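Local coordinates for triacylglycerol lipase (Yarrowia lipolytica, PDB 3O0D), which probably hydrolyses the ester bonds of triacylglycerols, as an extracellular, glycosylated lipase of the alpha/beta-hydrolase fold, at residues G188-G193 with D230-V235; S245-I250 with Q272-N277; D121-H126 with A195-W200. All blocks are in the same frame, centred on the assembly; numbering follows the deposited sequence. Where two conformers were deposited one is given.

How the contacts relate
Contacts 1 and 2 are buried: contact 1 joins the loops that follow strands 183-187 and 222-227, and adjoins contact 2, which lies on strand 247-250, through a probable hydrogen bond between Q234 and N277. Contact 3 lies farther out, only partly buried, but is tied to contact 1 because V192 O probably accepts from H126 N, and because the loop 188-193 runs on into helix 195-206. Contacts 2 and 3 do not touch. The chemistry shifts with place: contact 1 pairs two loops mainly through their backbones, contact 2 sets a buried carboxylate and a phenyl ring against a 3-10 turn, and contact 3 joins a loop and strand to a helix through sulfur, methyl and aromatic carbon, with water bridging its polar side.

Contact 1 of 3, residues G188-G193 with D230-V235; sequences GQPIVG and DIVPQV. With K (potassium ion), chain N.
Two alpha carbons, both of prolines, point at carbonyls where the loop 188-193 lies along 230-235: P190 CA is 3.2 Å from V232 O, and P233 CA approaches Q189 O to 3.3 Å. V232 O also accepts from V235 N within its own turn. One conventional hydrogen bond follows, from I191 N to V235 O at 2.8 Å, in the carbonyl plane. V232 CG1, anti to its backbone N, runs beside the P190 ring and comes within 3.3 Å of G188 O, a buried oxygen with no polar partner in the model. I191 brings CG1 near P233 O and sets CD1 3.7 Å from Q234 O. An alanine at I191 removes CG1 and CD1, and would probably loosen the packing against these carbonyls and toward Y241 and H243. A water accepting from G193 N also binds the potassium ion, as does H243 ND1. D230 forms an Asx turn, its OD1 accepting from V232 N at 3.0 Å from above the carboxylate plane, while OD2 is bonded by H289 and Y292. Those partners fit a Ser-His-Asp triad with D230 as the acid; the turn helps fix the carboxylate's rotation, and donors on both oxygens probably stabilise its negative charge.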
loop_
_atom_site.group_PDB
_atom_site.type_symbol
_atom_site.label_atom_id
_atom_site.label_comp_id
_atom_site.label_asym_id
_atom_site.label_seq_id
_atom_site.Cartn_x
_atom_site.Cartn_y
_atom_site.Cartn_z
ATOM N N GLY A 188 4.895 3.165 -2.647
ATOM C CA GLY A 188 6.216 2.564 -2.786
ATOM C C GLY A 188 6.027 0.999 -2.746
ATOM O O GLY A 188 6.867 0.304 -2.144
ATOM N N GLN A 189 4.898 0.523 -3.264
ATOM C CA GLN A 189 4.589 -0.926 -3.145
ATOM C C GLN A 189 5.262 -1.788 -4.173
ATOM O O GLN A 189 5.180 -1.548 -5.364
ATOM C CB GLN A 189 3.074 -1.056 -3.313
ATOM C CG GLN A 189 2.526 -2.580 -3.197
ATOM C CD GLN A 189 1.426 -2.740 -4.197
ATOM O OE1 GLN A 189 0.476 -1.934 -4.168
ATOM N NE2 GLN A 189 1.575 -3.675 -5.143
ATOM N N PRO A 190 5.938 -2.881 -3.740
ATOM C CA PRO A 190 6.612 -3.764 -4.694
ATOM C C PRO A 190 5.576 -4.604 -5.484
ATOM O O PRO A 190 4.353 -4.611 -5.081
ATOM C CB PRO A 190 7.500 -4.649 -3.760
ATOM C CG PRO A 190 6.742 -4.718 -2.421
ATOM C CD PRO A 190 6.053 -3.271 -2.339
ATOM N N ILE A 191 5.975 -5.229 -6.607
ATOM C CA ILE A 191 5.066 -6.072 -7.370
ATOM C C ILE A 191 4.718 -7.339 -6.549
ATOM O O ILE A 191 5.625 -8.012 -6.057
ATOM C CB ILE A 191 5.741 -6.482 -8.673
ATOM C CG1 ILE A 191 6.207 -5.275 -9.454
ATOM C CG2 ILE A 191 4.702 -7.249 -9.588
ATOM C CD1 ILE A 191 7.222 -5.624 -10.559
ATOM N N VAL A 192 3.441 -7.626 -6.376
ATOM C CA VAL A 192 3.000 -8.638 -5.449
ATOM C C VAL A 192 2.914 -10.069 -6.079
ATOM O O VAL A 192 3.233 -11.098 -5.396
ATOM C CB VAL A 192 1.658 -8.146 -4.799
ATOM C CG1 VAL A 192 1.013 -9.239 -4.038
ATOM C CG2 VAL A 192 2.020 -6.931 -3.778
ATOM N N GLY A 193 2.443 -10.139 -7.294
ATOM C CA GLY A 193 2.135 -11.464 -7.920
ATOM C C GLY A 193 2.302 -11.535 -9.407
ATOM O O GLY A 193 2.888 -10.676 -10.053
ATOM N N ASP A 230 12.112 5.694 -7.378
ATOM C CA ASP A 230 12.034 4.630 -6.424
ATOM C C ASP A 230 11.961 3.235 -7.141
ATOM O O ASP A 230 11.051 2.970 -7.923
ATOM C CB ASP A 230 10.725 4.826 -5.621
ATOM C CG ASP A 230 10.508 3.781 -4.521
ATOM O OD1 ASP A 230 11.410 2.934 -4.243
ATOM O OD2 ASP A 230 9.431 3.841 -3.819
ATOM N N ILE A 231 12.957 2.358 -6.886
ATOM C CA ILE A 231 12.906 1.040 -7.569
ATOM C C ILE A 231 12.043 0.066 -6.895
ATOM O O ILE A 231 11.769 -1.002 -7.482
ATOM C CB ILE A 231 14.353 0.339 -7.618
ATOM C CG1 ILE A 231 14.852 0.137 -6.217
ATOM C CG2 ILE A 231 15.330 1.255 -8.408
ATOM C CD1 ILE A 231 16.211 -0.774 -6.136
ATOM N N VAL A 232 11.569 0.351 -5.718
ATOM C CA VAL A 232 10.750 -0.694 -4.998
ATOM C C VAL A 232 9.539 -1.116 -5.837
ATOM O O VAL A 232 9.214 -2.302 -5.939
ATOM C CB VAL A 232 10.473 -0.310 -3.568
ATOM C CG1 VAL A 232 9.620 -1.411 -2.776
ATOM C CG2 VAL A 232 11.878 -0.129 -2.842
ATOM N N PRO A 233 8.788 -0.139 -6.386
ATOM C CA PRO A 233 7.699 -0.513 -7.280
ATOM C C PRO A 233 8.052 -1.206 -8.614
ATOM O O PRO A 233 7.187 -1.557 -9.429
ATOM C CB PRO A 233 6.994 0.862 -7.532
ATOM C CG PRO A 233 7.270 1.615 -6.261
ATOM C CD PRO A 233 8.770 1.306 -6.070
ATOM N N GLN A 234 9.368 -1.350 -8.888
ATOM C CA GLN A 234 9.851 -2.075 -10.014
ATOM C C GLN A 234 10.332 -3.498 -9.693
ATOM O O GLN A 234 10.639 -4.207 -10.674
ATOM C CB GLN A 234 11.030 -1.331 -10.686
ATOM C CG GLN A 234 10.693 0.220 -10.931
ATOM C CD GLN A 234 11.721 0.862 -11.872
ATOM O OE1 GLN A 234 12.563 1.608 -11.407
ATOM N NE2 GLN A 234 11.702 0.459 -13.150
ATOM N N VAL A 235 10.385 -3.879 -8.445
ATOM C CA VAL A 235 10.796 -5.264 -8.058
ATOM C C VAL A 235 9.676 -5.995 -7.308
ATOM O O VAL A 235 8.713 -5.398 -6.875
ATOM C CB VAL A 235 12.069 -5.192 -7.186
ATOM C CG1 VAL A 235 13.143 -4.481 -7.919
ATOM C CG2 VAL A 235 11.801 -4.523 -5.887
HETATM K K K N . 0.629 -5.222 -7.727
HETATM O O HOH W 1 0.978 -8.124 -8.772
#

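Contact 2 of 3, residues S245-I250 with Q272-N277; sequences SGEVFI and QCSAGN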
loop_
_atom_site.group_PDB
_atom_site.type_symbol
_atom_site.label_atom_id
_atom_site.label_comp_id
_atom_site.label_asym_id
_atom_site.label_seq_id
_atom_site.Cartn_x
_atom_site.Cartn_y
_atom_site.Cartn_z
ATOM N N SER A 245 -3.278 -2.721 -12.232
ATOM C CA SER A 245 -3.423 -1.284 -12.646
ATOM C C SER A 245 -3.606 -0.386 -11.416
ATOM O O SER A 245 -3.894 -0.826 -10.313
ATOM C CB SER A 245 -4.646 -1.096 -13.527
ATOM O OG SER A 245 -4.430 -1.923 -14.671
ATOM N N GLY A 246 -3.560 0.925 -11.690
ATOM C CA GLY A 246 -3.914 1.824 -10.619
ATOM C C GLY A 246 -2.787 2.778 -10.129
ATOM O O GLY A 246 -2.921 3.381 -9.079
ATOM N N GLU A 247 -1.734 2.884 -10.934
ATOM C CA GLU A 247 -0.550 3.675 -10.540
ATOM C C GLU A 247 -0.857 5.210 -10.505
ATOM O O GLU A 247 -1.517 5.716 -11.441
ATOM C CB GLU A 247 0.569 3.432 -11.556
ATOM C CG GLU A 247 1.885 4.222 -11.180
ATOM C CD GLU A 247 3.073 3.836 -12.020
ATOM O OE1 GLU A 247 2.896 3.217 -13.134
ATOM O OE2 GLU A 247 4.236 4.156 -11.613
ATOM N N VAL A 248 -0.427 5.858 -9.399
ATOM C CA VAL A 248 -0.421 7.330 -9.249
ATOM C C VAL A 248 1.066 7.725 -9.013
ATOM O O VAL A 248 1.663 7.251 -8.091
ATOM C CB VAL A 248 -1.146 7.664 -7.994
ATOM C CG1 VAL A 248 -1.135 9.241 -7.792
ATOM C CG2 VAL A 248 -2.666 7.133 -8.138
ATOM N N PHE A 249 1.639 8.525 -9.898
ATOM C CA PHE A 249 3.098 8.702 -9.943
ATOM C C PHE A 249 3.402 10.126 -9.531
ATOM O O PHE A 249 2.869 11.082 -10.102
ATOM C CB PHE A 249 3.526 8.509 -11.374
ATOM C CG PHE A 249 5.013 8.598 -11.610
ATOM C CD1 PHE A 249 5.895 7.658 -10.958
ATOM C CD2 PHE A 249 5.508 9.533 -12.491
ATOM C CE1 PHE A 249 7.284 7.661 -11.337
ATOM C CE2 PHE A 249 6.852 9.595 -12.814
ATOM C CZ PHE A 249 7.740 8.624 -12.220
ATOM N N ILE A 250 4.352 10.230 -8.583
ATOM C CA ILE A 250 4.862 11.562 -8.176
ATOM C C ILE A 250 6.082 11.788 -9.054
ATOM O O ILE A 250 7.140 11.182 -8.792
ATOM C CB ILE A 250 5.277 11.506 -6.744
ATOM C CG1 ILE A 250 4.085 11.203 -5.814
ATOM C CG2 ILE A 250 5.916 12.865 -6.335
ATOM C CD1 ILE A 250 4.569 10.885 -4.337
ATOM N N GLN A 272 5.949 6.465 -18.823
ATOM C CA GLN A 272 5.893 7.860 -18.329
ATOM C C GLN A 272 5.928 7.909 -16.799
ATOM O O GLN A 272 6.085 9.003 -16.173
ATOM C CB GLN A 272 4.609 8.529 -18.857
ATOM C CG GLN A 272 4.735 9.048 -20.245
ATOM C CD GLN A 272 5.640 10.276 -20.290
ATOM O OE1 GLN A 272 5.436 11.250 -19.520
ATOM N NE2 GLN A 272 6.608 10.270 -21.200
ATOM N N CYS A 273 5.777 6.761 -16.165
ATOM C CA CYS A 273 5.702 6.578 -14.726
ATOM C C CYS A 273 6.867 5.702 -14.174
ATOM O O CYS A 273 7.922 5.838 -14.659
ATOM C CB CYS A 273 4.338 6.096 -14.265
ATOM S SG CYS A 273 3.123 7.232 -14.983
ATOM N N SER A 274 6.633 4.876 -13.164
ATOM C CA SER A 274 7.722 4.070 -12.502
ATOM C C SER A 274 8.583 3.279 -13.478
ATOM O O SER A 274 9.830 3.255 -13.356
ATOM C CB SER A 274 7.145 3.007 -11.615
ATOM O OG SER A 274 6.869 3.538 -10.387
ATOM N N ALA A 275 7.904 2.639 -14.460
ATOM C CA ALA A 275 8.618 1.802 -15.435
ATOM C C ALA A 275 9.648 2.573 -16.227
ATOM O O ALA A 275 10.577 1.955 -16.834
ATOM C CB ALA A 275 7.632 1.042 -16.390
ATOM N N GLY A 276 9.458 3.885 -16.358
ATOM C CA GLY A 276 10.403 4.782 -17.061
ATOM C C GLY A 276 11.548 5.387 -16.201
ATOM O O GLY A 276 12.363 6.208 -16.772
ATOM N N ASN A 277 11.635 4.974 -14.948
ATOM C CA ASN A 277 12.763 5.456 -14.037
ATOM C C ASN A 277 14.109 5.214 -14.809
ATOM O O ASN A 277 14.282 4.122 -15.400
ATOM C CB ASN A 277 12.818 4.660 -12.804
ATOM C CG ASN A 277 11.806 5.158 -11.731
ATOM O OD1 ASN A 277 11.268 6.294 -11.863
ATOM N ND2 ASN A 277 11.504 4.324 -10.752
HETATM O O HOH W 2 4.976 1.918 -14.559
#
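E247 OE2 is gripped by three donors: S274 N at 2.9 Å, S274 OG at 3.0 Å, and the hydroxyl of T226 on the neighbouring strand 222-227. The backbone N-H uses the syn lone pair, whereas OG comes from somewhat above the carboxylate plane. An extended side chain, with CG anti to the backbone N, carries the carboxylate from strand 247-250 across to the start of the 3-10 turn 274-276. There OE1 takes a 2.8 Å hydrogen bond from a water that in turn accepts from A275 N. Two residues along the strand, F249 also reaches over, and C273 CA makes a CH-pi contact almost exactly above the centre of its ring, 3.5 Å from the centroid and 4° off the normal. C273 CB packs on F249 CG at 3.7 Å, with SG in an oblique sulfur-aromatic contact and held by its disulfide to C265. N277 OD1, bonded to G229 N, lies at the ring's edge. Hydrogen bonds and ring packing join the turn to strand 247-250, while the disulfide ties it to the adjacent strand 262-265; donors converging at the turn's N-terminal end would probably favour the ionised form of the buried E247 carboxylate.

Contact 3 of 3, residues D121-H126 with A195-W200; sequences DDCLVH and AGFANW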
loop_
_atom_site.group_PDB
_atom_site.type_symbol
_atom_site.label_atom_id
_atom_site.label_comp_id
_atom_site.label_asym_id
_atom_site.label_seq_id
_atom_site.Cartn_x
_atom_site.Cartn_y
_atom_site.Cartn_z
ATOM N N ASP A 121 -7.742 -19.680 -10.232
ATOM C CA ASP A 121 -6.769 -20.762 -9.996
ATOM C C ASP A 121 -5.316 -20.339 -10.274
ATOM O O ASP A 121 -4.403 -20.885 -9.672
ATOM C CB ASP A 121 -7.097 -22.056 -10.771
ATOM C CG ASP A 121 -8.587 -22.362 -10.838
ATOM O OD1 ASP A 121 -9.368 -22.065 -9.862
ATOM O OD2 ASP A 121 -8.966 -22.942 -11.903
ATOM N N ASP A 122 -5.099 -19.344 -11.134
ATOM C CA ASP A 122 -3.742 -18.913 -11.415
ATOM C C ASP A 122 -3.386 -17.557 -10.655
ATOM O O ASP A 122 -2.648 -16.739 -11.149
ATOM C CB ASP A 122 -3.524 -18.852 -12.914
ATOM C CG ASP A 122 -2.061 -18.684 -13.295
ATOM O OD1 ASP A 122 -1.137 -19.200 -12.569
ATOM O OD2 ASP A 122 -1.850 -17.998 -14.331
ATOM N N CYS A 123 -3.884 -17.421 -9.438
ATOM C CA CYS A 123 -3.703 -16.208 -8.596
ATOM C C CYS A 123 -2.545 -16.430 -7.621
ATOM O O CYS A 123 -2.774 -16.719 -6.426
ATOM C CB CYS A 123 -5.009 -15.904 -7.832
ATOM S SG CYS A 123 -4.984 -14.535 -6.639
ATOM N N LEU A 124 -1.310 -16.291 -8.130
ATOM C CA LEU A 124 -0.099 -16.635 -7.450
ATOM C C LEU A 124 0.634 -15.359 -6.953
ATOM O O LEU A 124 0.731 -14.363 -7.709
ATOM C CB LEU A 124 0.838 -17.382 -8.405
ATOM C CG LEU A 124 0.286 -18.671 -9.061
ATOM C CD1 LEU A 124 1.366 -19.342 -9.884
ATOM C CD2 LEU A 124 -0.190 -19.595 -8.039
ATOM N N VAL A 125 1.125 -15.438 -5.730
ATOM C CA VAL A 125 1.745 -14.309 -5.089
ATOM C C VAL A 125 3.008 -14.707 -4.333
ATOM O O VAL A 125 3.122 -15.806 -3.726
ATOM C CB VAL A 125 0.760 -13.708 -4.145
ATOM C CG1 VAL A 125 -0.416 -13.091 -4.935
ATOM C CG2 VAL A 125 0.242 -14.797 -3.303
ATOM N N HIS A 126 3.954 -13.771 -4.335
ATOM C CA HIS A 126 5.237 -13.988 -3.667
ATOM C C HIS A 126 5.045 -14.505 -2.247
ATOM O O HIS A 126 4.257 -13.993 -1.411
ATOM C CB HIS A 126 5.836 -12.571 -3.690
ATOM C CG HIS A 126 7.242 -12.393 -3.159
ATOM N ND1 HIS A 126 7.508 -12.229 -1.817
ATOM C CD2 HIS A 126 8.380 -12.006 -3.808
ATOM C CE1 HIS A 126 8.794 -11.905 -1.657
ATOM N NE2 HIS A 126 9.336 -11.734 -2.857
ATOM N N ALA A 195 0.710 -12.503 -13.565
ATOM C CA ALA A 195 -0.275 -11.902 -14.484
ATOM C C ALA A 195 -1.687 -12.362 -14.122
ATOM O O ALA A 195 -2.625 -11.577 -14.094
ATOM C CB ALA A 195 0.069 -12.180 -15.955
ATOM N N GLY A 196 -1.855 -13.647 -13.802
ATOM C CA GLY A 196 -3.140 -14.067 -13.248
ATOM C C GLY A 196 -3.641 -13.237 -12.085
ATOM O O GLY A 196 -4.771 -12.765 -12.148
ATOM N N PHE A 197 -2.818 -13.065 -11.031
ATOM C CA PHE A 197 -3.174 -12.283 -9.866
ATOM C C PHE A 197 -3.455 -10.817 -10.299
ATOM O O PHE A 197 -4.496 -10.250 -9.956
ATOM C CB PHE A 197 -2.031 -12.334 -8.867
ATOM C CG PHE A 197 -2.193 -11.406 -7.686
ATOM C CD1 PHE A 197 -3.025 -11.699 -6.639
ATOM C CD2 PHE A 197 -1.516 -10.173 -7.700
ATOM C CE1 PHE A 197 -3.143 -10.831 -5.561
ATOM C CE2 PHE A 197 -1.623 -9.233 -6.598
ATOM C CZ PHE A 197 -2.404 -9.554 -5.560
ATOM N N ALA A 198 -2.562 -10.254 -11.094
ATOM C CA ALA A 198 -2.692 -8.798 -11.428
ATOM C C ALA A 198 -4.025 -8.568 -12.170
ATOM O O ALA A 198 -4.727 -7.607 -11.898
ATOM C CB ALA A 198 -1.513 -8.401 -12.298
ATOM N N ASN A 199 -4.353 -9.417 -13.146
ATOM C CA ASN A 199 -5.555 -9.211 -13.925
ATOM C C ASN A 199 -6.812 -9.484 -13.125
ATOM O O ASN A 199 -7.843 -8.783 -13.326
ATOM C CB ASN A 199 -5.498 -10.036 -15.208
ATOM C CG ASN A 199 -4.422 -9.543 -16.171
ATOM O OD1 ASN A 199 -3.660 -10.345 -16.738
ATOM N ND2 ASN A 199 -4.353 -8.211 -16.385
ATOM N N TRP A 200 -6.718 -10.404 -12.165
ATOM C CA TRP A 200 -7.817 -10.733 -11.333
ATOM C C TRP A 200 -8.105 -9.564 -10.375
ATOM O O TRP A 200 -9.275 -9.144 -10.218
ATOM C CB TRP A 200 -7.539 -12.041 -10.616
ATOM C CG TRP A 200 -8.560 -12.349 -9.500
ATOM C CD1 TRP A 200 -9.839 -12.848 -9.684
ATOM C CD2 TRP A 200 -8.386 -12.220 -8.118
ATOM N NE1 TRP A 200 -10.449 -13.013 -8.494
ATOM C CE2 TRP A 200 -9.597 -12.627 -7.505
ATOM C CE3 TRP A 200 -7.337 -11.786 -7.299
ATOM C CZ2 TRP A 200 -9.762 -12.646 -6.114
ATOM C CZ3 TRP A 200 -7.514 -11.787 -5.930
ATOM C CH2 TRP A 200 -8.723 -12.200 -5.346
HETATM O O HOH W 3 -0.490 -16.005 -15.009
#
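C123 SG makes sulfur-aromatic contacts with two rings of helix 195-206, in different ways. It meets the F197 ring edge-on, in its plane, 3.4 Å from F197 CD1, and approaches the six-membered ring of W200 obliquely, 3.7 Å from W200 CE3. The sulfur, which can pair with C120 in a disulfide, as observed for this protein, is carried there by a first torsion anti to the backbone N (chi1 175°). One face of the F197 ring takes V125 CG1 in a CH-pi contact, 3.6 Å from the ring centroid and displaced toward the rim, with the two side chains crossing at about a right angle. L124 O lies 3.6 Å from F197 CB, and D122 O makes a C-H...O contact of 3.4 Å with G196 CA, an approach that the lack of a side chain at G196 permits. A water donates to D122 OD2 and accepts from G196 N at 3.0 Å, linking loop to helix. Farther out, N194 bonds F197 N and, weakly, L124 N and D122 O, while L170 and I173 of helix 163-177 pack against F197, and I173 and V177 against W200. The loop residue C123 and V125 of strand 124-126 are therefore seated on the helix chiefly by sulfur, methyl and ring packing, and the acidic side chain of D122, at the helix's N-terminal end, probably gains some electrostatic stabilisation through the bridging water.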